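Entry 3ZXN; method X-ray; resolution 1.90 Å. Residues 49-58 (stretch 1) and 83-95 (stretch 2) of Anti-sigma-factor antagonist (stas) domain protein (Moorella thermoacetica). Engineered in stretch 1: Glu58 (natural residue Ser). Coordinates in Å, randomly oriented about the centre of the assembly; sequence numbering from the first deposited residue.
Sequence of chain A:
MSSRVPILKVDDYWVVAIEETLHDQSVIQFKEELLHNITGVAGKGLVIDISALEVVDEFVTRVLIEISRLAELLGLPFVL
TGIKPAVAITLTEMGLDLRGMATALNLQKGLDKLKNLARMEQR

Stretch 1 49-58: DISALEVVDE
Stretch 2, residues 83-95: IKPAVAITLTEMG

The strongest polar link joins Lys84 to Glu54, and it is double. Lys84 NZ donates a hydrogen bond to the backbone Glu54 O at 2.9 Å and forms a salt bridge with Glu54 OE2 at 3.0 Å. Lys84 reaches there with chi1 p (61°) and chi2 to chi4 all t, a nearly straight chain; the CA-to-CB bond of Glu54 points away from the helix, but chi1 t, chi2 p and chi3 35° bring its carboxylate back. A water supplies a second bridge, accepting from Val56 N at 3.0 Å and lying 2.9 Å from Thr90 OG1.

Stretch 2 is a helix from Pro85 to Glu93, with Lys84 at the N-cap position; Ala88 N to Lys84 O is 2.9 Å. Met94 leaves helical angles (-94/6), and Gly95 follows at 107/0, where a CB would jam against the preceding carbonyl O. Stretch 1 makes a type I turn from Ile50 to Leu53, closed by Leu53 N to Ile50 O at 3.1 Å. Before it, Asp49 OD1 accepts from Ser51 N (2.8 Å) and Ser51 OG (2.7 Å). The chain then runs extended through Val55 (-128/152) and Val56 (-109/131) to Asp57, the N-cap of the next helix. Register is set by two CA pairs: Val56 CA lies 6.3 Å from Val87 CA. Glu58 CA lies 6.7 Å from Met94 CA, so both chains advance in the same general direction.

Val56 (chi1 t) is central to the apolar packing: its CG2 lies just 3.2 Å from Val87 CG1 (chi1 t), a tight contact, and its CG1 is 3.7 Å from Leu91 CD2 (m, t). Ile50 (p, t) extends this patch, its CD1 4.0 Å from both Ile83 CG1 and Leu91 CD1. At the far end, Met94 (m, t, t) places SD 3.8 Å from Asp57 O and from CA of the engineered, poorly ordered Glu58. Together the stretches bury 489 Å².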

# COMPACT_ATOMS: atom_id res chain seq x y z
N ASP A 49 2.06 -0.65 4.45
CA ASP A 49 2.40 -1.85 5.22
C ASP A 49 1.15 -2.48 5.81
O ASP A 49 0.33 -1.79 6.42
CB ASP A 49 3.40 -1.53 6.35
CG ASP A 49 3.82 -2.78 7.12
OD1 ASP A 49 3.06 -3.21 8.02
OD2 ASP A 49 4.90 -3.32 6.82
N ILE A 50 1.03 -3.79 5.67
CA ILE A 50 -0.12 -4.51 6.20
C ILE A 50 0.21 -5.58 7.23
O ILE A 50 -0.60 -6.47 7.49
CB ILE A 50 -0.95 -5.14 5.05
CG1 ILE A 50 -0.08 -6.11 4.22
CG2 ILE A 50 -1.49 -4.04 4.17
CD1 ILE A 50 -0.88 -7.01 3.23
N SER A 51 1.39 -5.49 7.85
CA SER A 51 1.85 -6.52 8.80
C SER A 51 0.90 -6.71 9.98
O SER A 51 0.83 -7.80 10.56
CB SER A 51 3.27 -6.22 9.29
OG SER A 51 3.32 -4.99 9.98
N ALA A 52 0.17 -5.66 10.34
CA ALA A 52 -0.76 -5.71 11.47
C ALA A 52 -1.97 -6.64 11.27
O ALA A 52 -2.55 -7.12 12.25
CB ALA A 52 -1.22 -4.30 11.82
N LEU A 53 -2.34 -6.90 10.01
CA LEU A 53 -3.53 -7.70 9.69
C LEU A 53 -3.30 -9.21 9.83
O LEU A 53 -2.53 -9.81 9.09
CB LEU A 53 -4.03 -7.39 8.27
CG LEU A 53 -4.24 -5.90 7.96
CD1 LEU A 53 -4.78 -5.73 6.56
CD2 LEU A 53 -5.17 -5.25 8.96
N GLU A 54 -4.00 -9.82 10.78
CA GLU A 54 -3.88 -11.25 11.02
C GLU A 54 -4.36 -12.03 9.80
O GLU A 54 -3.71 -12.97 9.35
CB GLU A 54 -4.68 -11.65 12.27
CG GLU A 54 -4.41 -13.06 12.75
CD GLU A 54 -2.93 -13.33 12.94
OE1 GLU A 54 -2.19 -12.41 13.34
OE2 GLU A 54 -2.51 -14.48 12.67
N VAL A 55 -5.51 -11.62 9.28
CA VAL A 55 -6.05 -12.16 8.04
C VAL A 55 -6.39 -10.99 7.13
O VAL A 55 -6.69 -9.89 7.60
CB VAL A 55 -7.33 -13.02 8.29
CG1 VAL A 55 -8.45 -12.18 8.88
CG2 VAL A 55 -7.78 -13.67 7.00
N VAL A 56 -6.34 -11.20 5.82
CA VAL A 56 -6.74 -10.14 4.91
C VAL A 56 -8.07 -10.47 4.25
O VAL A 56 -8.27 -11.58 3.75
CB VAL A 56 -5.65 -9.77 3.89
CG1 VAL A 56 -6.08 -8.58 3.07
CG2 VAL A 56 -4.35 -9.44 4.61
N ASP A 57 -8.96 -9.49 4.29
CA ASP A 57 -10.34 -9.59 3.84
C ASP A 57 -10.45 -9.50 2.32
O ASP A 57 -9.53 -9.05 1.63
CB ASP A 57 -11.12 -8.42 4.46
CG ASP A 57 -12.58 -8.72 4.63
OD1 ASP A 57 -13.07 -9.69 4.02
OD2 ASP A 57 -13.24 -7.96 5.38
N GLU A 58 -11.60 -9.91 1.81
CA GLU A 58 -11.93 -9.71 0.41
C GLU A 58 -12.09 -8.21 0.15
O GLU A 58 -11.83 -7.73 -0.95
CB GLU A 58 -13.22 -10.46 0.07
CG GLU A 58 -13.31 -10.94 -1.37
CD GLU A 58 -14.28 -12.10 -1.53
OE1 GLU A 58 -14.36 -12.94 -0.60
OE2 GLU A 58 -14.97 -12.16 -2.57
N ILE A 83 4.02 -8.71 4.38
CA ILE A 83 3.12 -9.74 3.88
C ILE A 83 3.60 -11.15 4.26
O ILE A 83 4.51 -11.70 3.63
CB ILE A 83 3.02 -9.71 2.35
CG1 ILE A 83 2.66 -8.30 1.86
CG2 ILE A 83 2.02 -10.76 1.85
CD1 ILE A 83 2.84 -8.12 0.37
N LYS A 84 2.97 -11.74 5.26
CA LYS A 84 3.34 -13.08 5.69
C LYS A 84 2.84 -14.09 4.66
O LYS A 84 1.88 -13.80 3.93
CB LYS A 84 2.78 -13.39 7.08
CG LYS A 84 1.25 -13.35 7.16
CD LYS A 84 0.82 -13.53 8.61
CE LYS A 84 -0.69 -13.60 8.74
NZ LYS A 84 -1.10 -13.82 10.16
N PRO A 85 3.48 -15.26 4.60
CA PRO A 85 3.12 -16.32 3.65
C PRO A 85 1.61 -16.58 3.54
O PRO A 85 1.09 -16.64 2.43
CB PRO A 85 3.84 -17.55 4.22
CG PRO A 85 5.09 -16.97 4.83
CD PRO A 85 4.68 -15.62 5.39
N ALA A 86 0.92 -16.72 4.65
CA ALA A 86 -0.50 -17.07 4.59
C ALA A 86 -1.30 -15.96 3.90
O ALA A 86 -2.25 -16.22 3.16
CB ALA A 86 -1.05 -17.33 5.99
N VAL A 87 -0.90 -14.72 4.14
CA VAL A 87 -1.59 -13.57 3.55
C VAL A 87 -1.24 -13.42 2.07
O VAL A 87 -2.07 -12.98 1.28
CB VAL A 87 -1.26 -12.29 4.31
CG1 VAL A 87 -1.76 -11.07 3.56
CG2 VAL A 87 -1.86 -12.36 5.71
N ALA A 88 -0.01 -13.78 1.69
CA ALA A 88 0.36 -13.75 0.28
C ALA A 88 -0.52 -14.70 -0.51
O ALA A 88 -0.93 -14.40 -1.63
CB ALA A 88 1.83 -14.11 0.10
N ILE A 89 -0.81 -15.85 0.08
CA ILE A 89 -1.69 -16.84 -0.54
C ILE A 89 -3.08 -16.26 -0.78
O ILE A 89 -3.63 -16.34 -1.88
CB ILE A 89 -1.82 -18.11 0.33
CG1 ILE A 89 -0.47 -18.81 0.48
CG2 ILE A 89 -2.83 -19.06 -0.28
CD1 ILE A 89 0.19 -19.13 -0.83
N THR A 90 -3.66 -15.68 0.26
CA THR A 90 -5.00 -15.13 0.20
C THR A 90 -5.11 -13.99 -0.80
O THR A 90 -6.00 -13.98 -1.64
CB THR A 90 -5.44 -14.61 1.57
OG1 THR A 90 -5.34 -15.68 2.52
CG2 THR A 90 -6.87 -14.10 1.51
N LEU A 91 -4.20 -13.01 -0.70
CA LEU A 91 -4.20 -11.88 -1.63
C LEU A 91 -4.18 -12.32 -3.10
O LEU A 91 -4.93 -11.79 -3.95
CB LEU A 91 -3.00 -10.97 -1.36
CG LEU A 91 -3.04 -10.20 -0.03
CD1 LEU A 91 -1.70 -9.51 0.28
CD2 LEU A 91 -4.19 -9.20 -0.05
N THR A 92 -3.31 -13.27 -3.41
CA THR A 92 -3.16 -13.77 -4.77
C THR A 92 -4.45 -14.49 -5.22
O THR A 92 -4.85 -14.39 -6.37
CB THR A 92 -1.95 -14.72 -4.87
OG1 THR A 92 -0.74 -13.99 -4.62
CG2 THR A 92 -1.87 -15.37 -6.24
N GLU A 93 -5.08 -15.20 -4.29
CA GLU A 93 -6.29 -15.95 -4.60
C GLU A 93 -7.45 -15.00 -4.85
O GLU A 93 -8.39 -15.33 -5.56
CB GLU A 93 -6.64 -16.91 -3.46
CG GLU A 93 -5.76 -18.15 -3.42
CD GLU A 93 -6.05 -19.04 -2.22
OE1 GLU A 93 -6.78 -18.59 -1.30
OE2 GLU A 93 -5.55 -20.19 -2.20
N MET A 94 -7.38 -13.81 -4.26
CA MET A 94 -8.43 -12.83 -4.44
C MET A 94 -8.16 -11.85 -5.60
O MET A 94 -8.90 -10.89 -5.79
CB MET A 94 -8.70 -12.10 -3.12
CG MET A 94 -9.28 -13.01 -2.04
SD MET A 94 -9.32 -12.31 -0.37
CE MET A 94 -10.26 -13.56 0.50
N GLY A 95 -7.08 -12.09 -6.36
CA GLY A 95 -6.82 -11.32 -7.57
C GLY A 95 -5.69 -10.29 -7.58
O GLY A 95 -5.46 -9.62 -8.60
O HOH W 1 -5.56 -13.87 4.82